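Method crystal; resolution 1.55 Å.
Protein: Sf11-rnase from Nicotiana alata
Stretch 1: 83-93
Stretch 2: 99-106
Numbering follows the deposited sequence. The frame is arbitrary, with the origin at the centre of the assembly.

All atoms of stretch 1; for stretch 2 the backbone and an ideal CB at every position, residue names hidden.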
ATOM      1  N   SER A  83       6.128 -11.723  -5.222  1.00  7.76           N
ATOM      2  CA  SER A  83       5.089 -10.889  -4.635  1.00  7.66           C
ATOM      3  C   SER A  83       4.257 -10.186  -5.687  1.00  7.29           C
ATOM      4  O   SER A  83       3.042 -10.073  -5.539  1.00  7.32           O
ATOM      5  CB  SER A  83       5.687  -9.890  -3.650  1.00 10.20           C
ATOM      6  OG  SER A  83       6.301 -10.599  -2.591  1.00 12.13           O
ATOM      7  N   TRP A  84       4.900  -9.699  -6.745  1.00  7.49           N
ATOM      8  CA  TRP A  84       4.156  -9.053  -7.812  1.00  7.24           C
ATOM      9  C   TRP A  84       3.194 -10.041  -8.454  1.00  7.68           C
ATOM     10  O   TRP A  84       2.042  -9.705  -8.732  1.00  7.41           O
ATOM     11  CB  TRP A  84       5.099  -8.469  -8.868  1.00  7.18           C
ATOM     12  CG  TRP A  84       6.031  -7.449  -8.296  1.00  6.29           C
ATOM     13  CD1 TRP A  84       5.796  -6.638  -7.210  1.00  6.86           C
ATOM     14  CD2 TRP A  84       7.366  -7.151  -8.737  1.00  8.61           C
ATOM     15  NE1 TRP A  84       6.908  -5.874  -6.947  1.00  8.19           N
ATOM     16  CE2 TRP A  84       7.882  -6.165  -7.864  1.00  8.48           C
ATOM     17  CE3 TRP A  84       8.176  -7.625  -9.779  1.00  9.54           C
ATOM     18  CZ2 TRP A  84       9.174  -5.645  -7.999  1.00  8.04           C
ATOM     19  CZ3 TRP A  84       9.470  -7.104  -9.913  1.00  9.33           C
ATOM     20  CH2 TRP A  84       9.949  -6.125  -9.024  1.00 10.37           C
ATOM     21  N   LYS A  85       3.665 -11.268  -8.670  1.00  7.99           N
ATOM     22  CA  LYS A  85       2.822 -12.300  -9.256  1.00  8.84           C
ATOM     23  C   LYS A  85       1.636 -12.617  -8.350  1.00  8.44           C
ATOM     24  O   LYS A  85       0.498 -12.685  -8.804  1.00  7.75           O
ATOM     25  CB  LYS A  85       3.612 -13.594  -9.505  1.00 10.38           C
ATOM     26  CG  LYS A  85       2.734 -14.698 -10.107  1.00 10.82           C
ATOM     27  CD  LYS A  85       3.403 -16.068 -10.107  1.00 17.40           C
ATOM     28  CE  LYS A  85       4.569 -16.138 -11.056  1.00 19.81           C
ATOM     29  NZ  LYS A  85       5.038 -17.550 -11.157  1.00 19.11           N
ATOM     30  N   TYR A  86       1.904 -12.802  -7.063  1.00  8.79           N
ATOM     31  CA  TYR A  86       0.843 -13.120  -6.116  1.00  8.50           C
ATOM     32  C   TYR A  86      -0.206 -12.016  -6.075  1.00  7.78           C
ATOM     33  O   TYR A  86      -1.410 -12.282  -6.125  1.00  8.56           O
ATOM     34  CB  TYR A  86       1.424 -13.317  -4.716  1.00 10.37           C
ATOM     35  CG  TYR A  86       0.402 -13.721  -3.686  1.00 13.45           C
ATOM     36  CD1 TYR A  86      -0.340 -14.895  -3.838  1.00 14.46           C
ATOM     37  CD2 TYR A  86       0.185 -12.947  -2.552  1.00 16.33           C
ATOM     38  CE1 TYR A  86      -1.271 -15.287  -2.877  1.00 16.71           C
ATOM     39  CE2 TYR A  86      -0.742 -13.332  -1.582  1.00 16.37           C
ATOM     40  CZ  TYR A  86      -1.462 -14.501  -1.751  1.00 16.61           C
ATOM     41  OH  TYR A  86      -2.356 -14.905  -0.782  1.00 19.11           O
ATOM     42  N   GLN A  87       0.254 -10.771  -6.001  1.00  8.29           N
ATOM     43  CA  GLN A  87      -0.651  -9.631  -5.935  1.00  8.71           C
ATOM     44  C   GLN A  87      -1.475  -9.501  -7.209  1.00  7.98           C
ATOM     45  O   GLN A  87      -2.649  -9.136  -7.159  1.00  8.12           O
ATOM     46  CB  GLN A  87       0.140  -8.341  -5.677  1.00  7.96           C
ATOM     47  CG  GLN A  87       0.742  -8.275  -4.271  1.00  8.92           C
ATOM     48  CD  GLN A  87      -0.311  -8.220  -3.170  1.00 10.49           C
ATOM     49  OE1 GLN A  87      -0.126  -8.792  -2.096  1.00 16.98           O
ATOM     50  NE2 GLN A  87      -1.409  -7.519  -3.423  1.00  6.76           N
ATOM     51  N   TYR A  88      -0.863  -9.805  -8.349  1.00  8.30           N
ATOM     52  CA  TYR A  88      -1.572  -9.718  -9.622  1.00  9.63           C
ATOM     53  C   TYR A  88      -2.678 -10.766  -9.717  1.00 10.05           C
ATOM     54  O   TYR A  88      -3.794 -10.468 -10.138  1.00  9.43           O
ATOM     55  CB  TYR A  88      -0.609  -9.894 -10.798  1.00  9.60           C
ATOM     56  CG  TYR A  88      -1.290  -9.722 -12.136  1.00 10.57           C
ATOM     57  CD1 TYR A  88      -1.927  -8.525 -12.452  1.00 11.45           C
ATOM     58  CD2 TYR A  88      -1.309 -10.753 -13.076  1.00 11.69           C
ATOM     59  CE1 TYR A  88      -2.570  -8.349 -13.669  1.00 13.27           C
ATOM     60  CE2 TYR A  88      -1.953 -10.590 -14.303  1.00 11.87           C
ATOM     61  CZ  TYR A  88      -2.581  -9.381 -14.589  1.00 13.53           C
ATOM     62  OH  TYR A  88      -3.212  -9.196 -15.801  1.00 16.58           O
ATOM     63  N   ILE A  89      -2.366 -11.997  -9.332  1.00 10.05           N
ATOM     64  CA  ILE A  89      -3.344 -13.072  -9.405  1.00  9.94           C
ATOM     65  C   ILE A  89      -4.462 -12.897  -8.378  1.00 10.09           C
ATOM     66  O   ILE A  89      -5.632 -13.128  -8.681  1.00  9.94           O
ATOM     67  CB  ILE A  89      -2.660 -14.442  -9.222  1.00 11.61           C
ATOM     68  CG1 ILE A  89      -1.768 -14.711 -10.434  1.00 13.74           C
ATOM     69  CG2 ILE A  89      -3.698 -15.546  -9.061  1.00 13.69           C
ATOM     70  CD1 ILE A  89      -0.931 -15.939 -10.321  1.00 18.11           C
ATOM     71  N   LYS A  90      -4.110 -12.461  -7.175  1.00 10.12           N
ATOM     72  CA  LYS A  90      -5.106 -12.312  -6.120  1.00 10.97           C
ATOM     73  C   LYS A  90      -5.942 -11.036  -6.269  1.00 11.52           C
ATOM     74  O   LYS A  90      -7.147 -11.052  -6.011  1.00 12.66           O
ATOM     75  CB  LYS A  90      -4.423 -12.316  -4.749  1.00 13.90           C
ATOM     76  CG  LYS A  90      -5.393 -12.257  -3.578  1.00 16.40           C
ATOM     77  CD  LYS A  90      -4.661 -12.346  -2.247  1.00 19.75           C
ATOM     78  CE  LYS A  90      -5.637 -12.378  -1.084  1.00 22.62           C
ATOM     79  NZ  LYS A  90      -4.932 -12.545   0.217  1.00 26.03           N
ATOM     80  N   HIS A  91      -5.320  -9.936  -6.681  1.00  9.93           N
ATOM     81  CA  HIS A  91      -6.039  -8.666  -6.766  1.00 11.39           C
ATOM     82  C   HIS A  91      -6.163  -8.142  -8.188  1.00  9.73           C
ATOM     83  O   HIS A  91      -7.223  -7.652  -8.578  1.00  9.27           O
ATOM     84  CB  HIS A  91      -5.358  -7.645  -5.855  1.00 11.18           C
ATOM     85  CG  HIS A  91      -5.488  -7.979  -4.402  1.00 11.82           C
ATOM     86  ND1 HIS A  91      -6.698  -7.939  -3.741  1.00 13.15           N
ATOM     87  CD2 HIS A  91      -4.577  -8.411  -3.497  1.00 12.89           C
ATOM     88  CE1 HIS A  91      -6.526  -8.333  -2.491  1.00 12.79           C
ATOM     89  NE2 HIS A  91      -5.249  -8.626  -2.318  1.00 14.15           N
ATOM     90  N   GLY A  92      -5.087  -8.223  -8.961  1.00  9.91           N
ATOM     91  CA  GLY A  92      -5.159  -7.738 -10.329  1.00  9.83           C
ATOM     92  C   GLY A  92      -6.249  -8.441 -11.116  1.00 10.74           C
ATOM     93  O   GLY A  92      -6.820  -7.899 -12.061  1.00 10.93           O
ATOM     94  N   SER A  93      -6.545  -9.669 -10.707  1.00 10.23           N
ATOM     95  CA  SER A  93      -7.561 -10.480 -11.374  1.00 11.25           C
ATOM     96  C   SER A  93      -8.965  -9.885 -11.229  1.00 12.08           C
ATOM     97  O   SER A  93      -9.883 -10.262 -11.957  1.00 12.07           O
ATOM     98  CB  SER A  93      -7.566 -11.883 -10.769  1.00  9.69           C
ATOM     99  OG  SER A  93      -7.875 -11.833  -9.380  1.00 10.91           O
ATOM    100  N   UNK A  99      -8.086  -2.920 -16.968  1.00 12.22           N
ATOM    101  CA  UNK A  99      -6.629  -2.998 -16.952  1.00 11.25           C
ATOM    102  C   UNK A  99      -6.087  -4.347 -17.388  1.00 12.37           C
ATOM    103  O   UNK A  99      -6.746  -5.380 -17.272  1.00 15.04           O
ATOM    104  CB  UNK A  99      -6.113  -2.679 -15.548  1.00 11.25           C
ATOM    105  N   UNK A 100      -4.873  -4.308 -17.920  1.00 11.35           N
ATOM    106  CA  UNK A 100      -4.128  -5.510 -18.222  1.00 12.38           C
ATOM    107  C   UNK A 100      -2.946  -5.568 -17.265  1.00 10.87           C
ATOM    108  O   UNK A 100      -2.808  -4.680 -16.425  1.00 11.64           O
ATOM    109  CB  UNK A 100      -3.673  -5.537 -19.683  1.00 12.38           C
ATOM    110  N   UNK A 101      -2.102  -6.586 -17.354  1.00 12.13           N
ATOM    111  CA  UNK A 101      -0.997  -6.665 -16.406  1.00 11.62           C
ATOM    112  C   UNK A 101      -0.152  -5.393 -16.420  1.00 10.86           C
ATOM    113  O   UNK A 101       0.185  -4.847 -15.369  1.00  9.88           O
ATOM    114  CB  UNK A 101      -0.120  -7.879 -16.719  1.00 11.62           C
ATOM    115  N   UNK A 102       0.176  -4.917 -17.615  1.00  9.56           N
ATOM    116  CA  UNK A 102       1.019  -3.738 -17.761  1.00  8.94           C
ATOM    117  C   UNK A 102       0.358  -2.468 -17.218  1.00  9.71           C
ATOM    118  O   UNK A 102       1.011  -1.679 -16.534  1.00 10.85           O
ATOM    119  CB  UNK A 102       1.379  -3.542 -19.235  1.00  8.94           C
ATOM    120  N   UNK A 103      -0.919  -2.256 -17.523  1.00  9.56           N
ATOM    121  CA  UNK A 103      -1.577  -1.034 -17.066  1.00  9.16           C
ATOM    122  C   UNK A 103      -1.970  -1.117 -15.595  1.00  9.54           C
ATOM    123  O   UNK A 103      -2.124  -0.090 -14.938  1.00  9.47           O
ATOM    124  CB  UNK A 103      -2.816  -0.753 -17.919  1.00  9.16           C
ATOM    125  N   UNK A 104      -2.126  -2.330 -15.073  1.00  7.55           N
ATOM    126  CA  UNK A 104      -2.415  -2.492 -13.654  1.00  7.97           C
ATOM    127  C   UNK A 104      -1.203  -2.071 -12.823  1.00  9.27           C
ATOM    128  O   UNK A 104      -1.313  -1.253 -11.904  1.00  8.14           O
ATOM    129  CB  UNK A 104      -2.804  -3.939 -13.344  1.00  7.97           C
ATOM    130  N   UNK A 105      -0.035  -2.608 -13.161  1.00  8.46           N
ATOM    131  CA  UNK A 105       1.173  -2.217 -12.451  1.00  9.48           C
ATOM    132  C   UNK A 105       1.546  -0.769 -12.768  1.00 10.18           C
ATOM    133  O   UNK A 105       2.029  -0.045 -11.901  1.00  9.67           O
ATOM    134  CB  UNK A 105       2.328  -3.154 -12.810  1.00  9.48           C
ATOM    135  N   UNK A 106       1.291  -0.345 -14.003  1.00  9.95           N
ATOM    136  CA  UNK A 106       1.584   1.029 -14.379  1.00  9.84           C
ATOM    137  C   UNK A 106       0.736   1.991 -13.567  1.00  9.43           C
ATOM    138  O   UNK A 106       1.200   3.061 -13.162  1.00  9.02           O
ATOM    139  CB  UNK A 106       1.348   1.242 -15.876  1.00  9.84           C
TER

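Stretch 1 is a helix, and the face it turns to stretch 2 is set by Trp-84, Tyr-88 and Gly-92, with the ring of Tyr-88 reaching farthest. The second helix crosses at 103° with its axis 11.6 Å away at closest.

Position 99 is extended (phi/psi -134/153). Its CB points toward stretch 1, but nothing there lies within 5.5 Å, so many residues would do. It is Tyr-99, whose ring leads away.

At position 100 the CB points away, and the helix starts at the next residue. That is an N-cap site, where Asn, Asp, Ser or Thr could accept from free backbone NH groups. The residue is Asn-100: its OD1 accepts from the backbone N of residue 103 at 2.8 Å, a capping bond.

Position 101 points sideways, its ideal CB 3.5 Å from Tyr-88 OH. A flexible chain with methylenes to lay on the phenol ring would suit: Gln, Glu, Lys, Met or Leu. Gln-101 takes this course with chi1 and chi2 both t. Its CG sits over one face of the Tyr-88 ring, 3.9 Å from the centroid, a CH-pi contact, while its amide finds partners elsewhere in the structure. Tyr-88 OH lies 3.2 Å from Gln-101 N, at too poor an angle for a hydrogen bond.

Positions 102 and 103 gain nothing from stretch 1; helix-tolerant polar residues fit. They are Asn-102 and Thr-103, and Thr-103 OG1 accepts in return from Asn-100 N at 2.8 Å.

Position 104 points toward stretch 1, with Tyr-88 CE1 4.4 Å from the ideal CB and Gly-92 CA at 5.4 Å. Glycine leaves its CA bare, a flat patch for a broad ring; Phe, Tyr or perhaps Leu would serve. Tyr-104 lays its ring there, with Gly-92 CA 3.9 Å from the centroid and over the face. An ideal CB on Gly-92 would be tight against Tyr-104 CE1, at 3.4 Å, and would clash with Tyr-88 CD1 at 2.4 Å.

Position 105 also points toward stretch 1, but no atom there lies within 5.5 Å of its ideal CB. A long apolar residue, Phe, Leu or Met, is needed to reach between Trp-84 and Tyr-88. Phe-105 turns its edge toward the Trp-84 face in an offset edge-to-face pair, planes at 72°, and its CE1 lies 3.8 Å from Tyr-88 CD1.

Position 106 is out of reach, and an ideal CB would be crowded by the backbone O of residue 102 at 3.0 Å. Glycine, with no CB, suits it best; it is Gly-106.

Stretch 2 (99-106) YNQNTYFG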
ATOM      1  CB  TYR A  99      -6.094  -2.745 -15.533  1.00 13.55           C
ATOM      2  CG  TYR A  99      -6.631  -1.497 -14.893  1.00 12.10           C
ATOM      3  CD1 TYR A  99      -7.762  -1.537 -14.081  1.00 12.12           C
ATOM      4  CD2 TYR A  99      -6.057  -0.261 -15.168  1.00 15.47           C
ATOM      5  CE1 TYR A  99      -8.314  -0.376 -13.567  1.00 11.34           C
ATOM      6  CE2 TYR A  99      -6.603   0.902 -14.664  1.00 15.26           C
ATOM      7  CZ  TYR A  99      -7.733   0.838 -13.868  1.00 14.11           C
ATOM      8  OH  TYR A  99      -8.295   2.005 -13.413  1.00 15.09           O
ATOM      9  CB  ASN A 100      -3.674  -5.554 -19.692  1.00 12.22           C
ATOM     10  CG  ASN A 100      -2.879  -4.334 -20.105  1.00 14.26           C
ATOM     11  OD1 ASN A 100      -1.908  -3.959 -19.454  1.00 14.27           O
ATOM     12  ND2 ASN A 100      -3.280  -3.716 -21.211  1.00 15.37           N
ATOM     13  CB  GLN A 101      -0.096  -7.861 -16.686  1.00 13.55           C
ATOM     14  CG  GLN A 101       0.946  -8.044 -15.595  1.00 12.99           C
ATOM     15  CD  GLN A 101       1.929  -9.142 -15.908  1.00 15.27           C
ATOM     16  OE1 GLN A 101       1.561 -10.172 -16.471  1.00 17.16           O
ATOM     17  NE2 GLN A 101       3.186  -8.938 -15.531  1.00 14.30           N
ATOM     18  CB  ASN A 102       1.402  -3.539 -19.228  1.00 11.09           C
ATOM     19  CG  ASN A 102       2.416  -4.556 -19.707  1.00 13.10           C
ATOM     20  OD1 ASN A 102       2.684  -4.670 -20.904  1.00 17.82           O
ATOM     21  ND2 ASN A 102       3.003  -5.292 -18.770  1.00 14.83           N
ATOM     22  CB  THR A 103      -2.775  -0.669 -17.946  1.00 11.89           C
ATOM     23  OG1 THR A 103      -3.718  -1.736 -17.954  1.00 12.96           O
ATOM     24  CG2 THR A 103      -2.302  -0.413 -19.370  1.00 13.33           C
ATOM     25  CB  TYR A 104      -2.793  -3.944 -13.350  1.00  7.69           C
ATOM     26  CG  TYR A 104      -2.861  -4.271 -11.872  1.00  7.66           C
ATOM     27  CD1 TYR A 104      -1.824  -4.960 -11.249  1.00 10.80           C
ATOM     28  CD2 TYR A 104      -3.970  -3.913 -11.106  1.00  8.66           C
ATOM     29  CE1 TYR A 104      -1.886  -5.295  -9.898  1.00 10.74           C
ATOM     30  CE2 TYR A 104      -4.047  -4.240  -9.743  1.00 10.81           C
ATOM     31  CZ  TYR A 104      -2.996  -4.935  -9.149  1.00 11.12           C
ATOM     32  OH  TYR A 104      -3.037  -5.268  -7.811  1.00 11.20           O
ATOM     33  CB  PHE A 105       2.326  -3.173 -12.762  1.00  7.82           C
ATOM     34  CG  PHE A 105       2.240  -4.468 -12.008  1.00  8.64           C
ATOM     35  CD1 PHE A 105       1.551  -5.561 -12.533  1.00  8.39           C
ATOM     36  CD2 PHE A 105       2.794  -4.573 -10.739  1.00  8.55           C
ATOM     37  CE1 PHE A 105       1.412  -6.737 -11.806  1.00  8.46           C
ATOM     38  CE2 PHE A 105       2.663  -5.745  -9.994  1.00  9.57           C
ATOM     39  CZ  PHE A 105       1.969  -6.830 -10.529  1.00  9.20           C
TER
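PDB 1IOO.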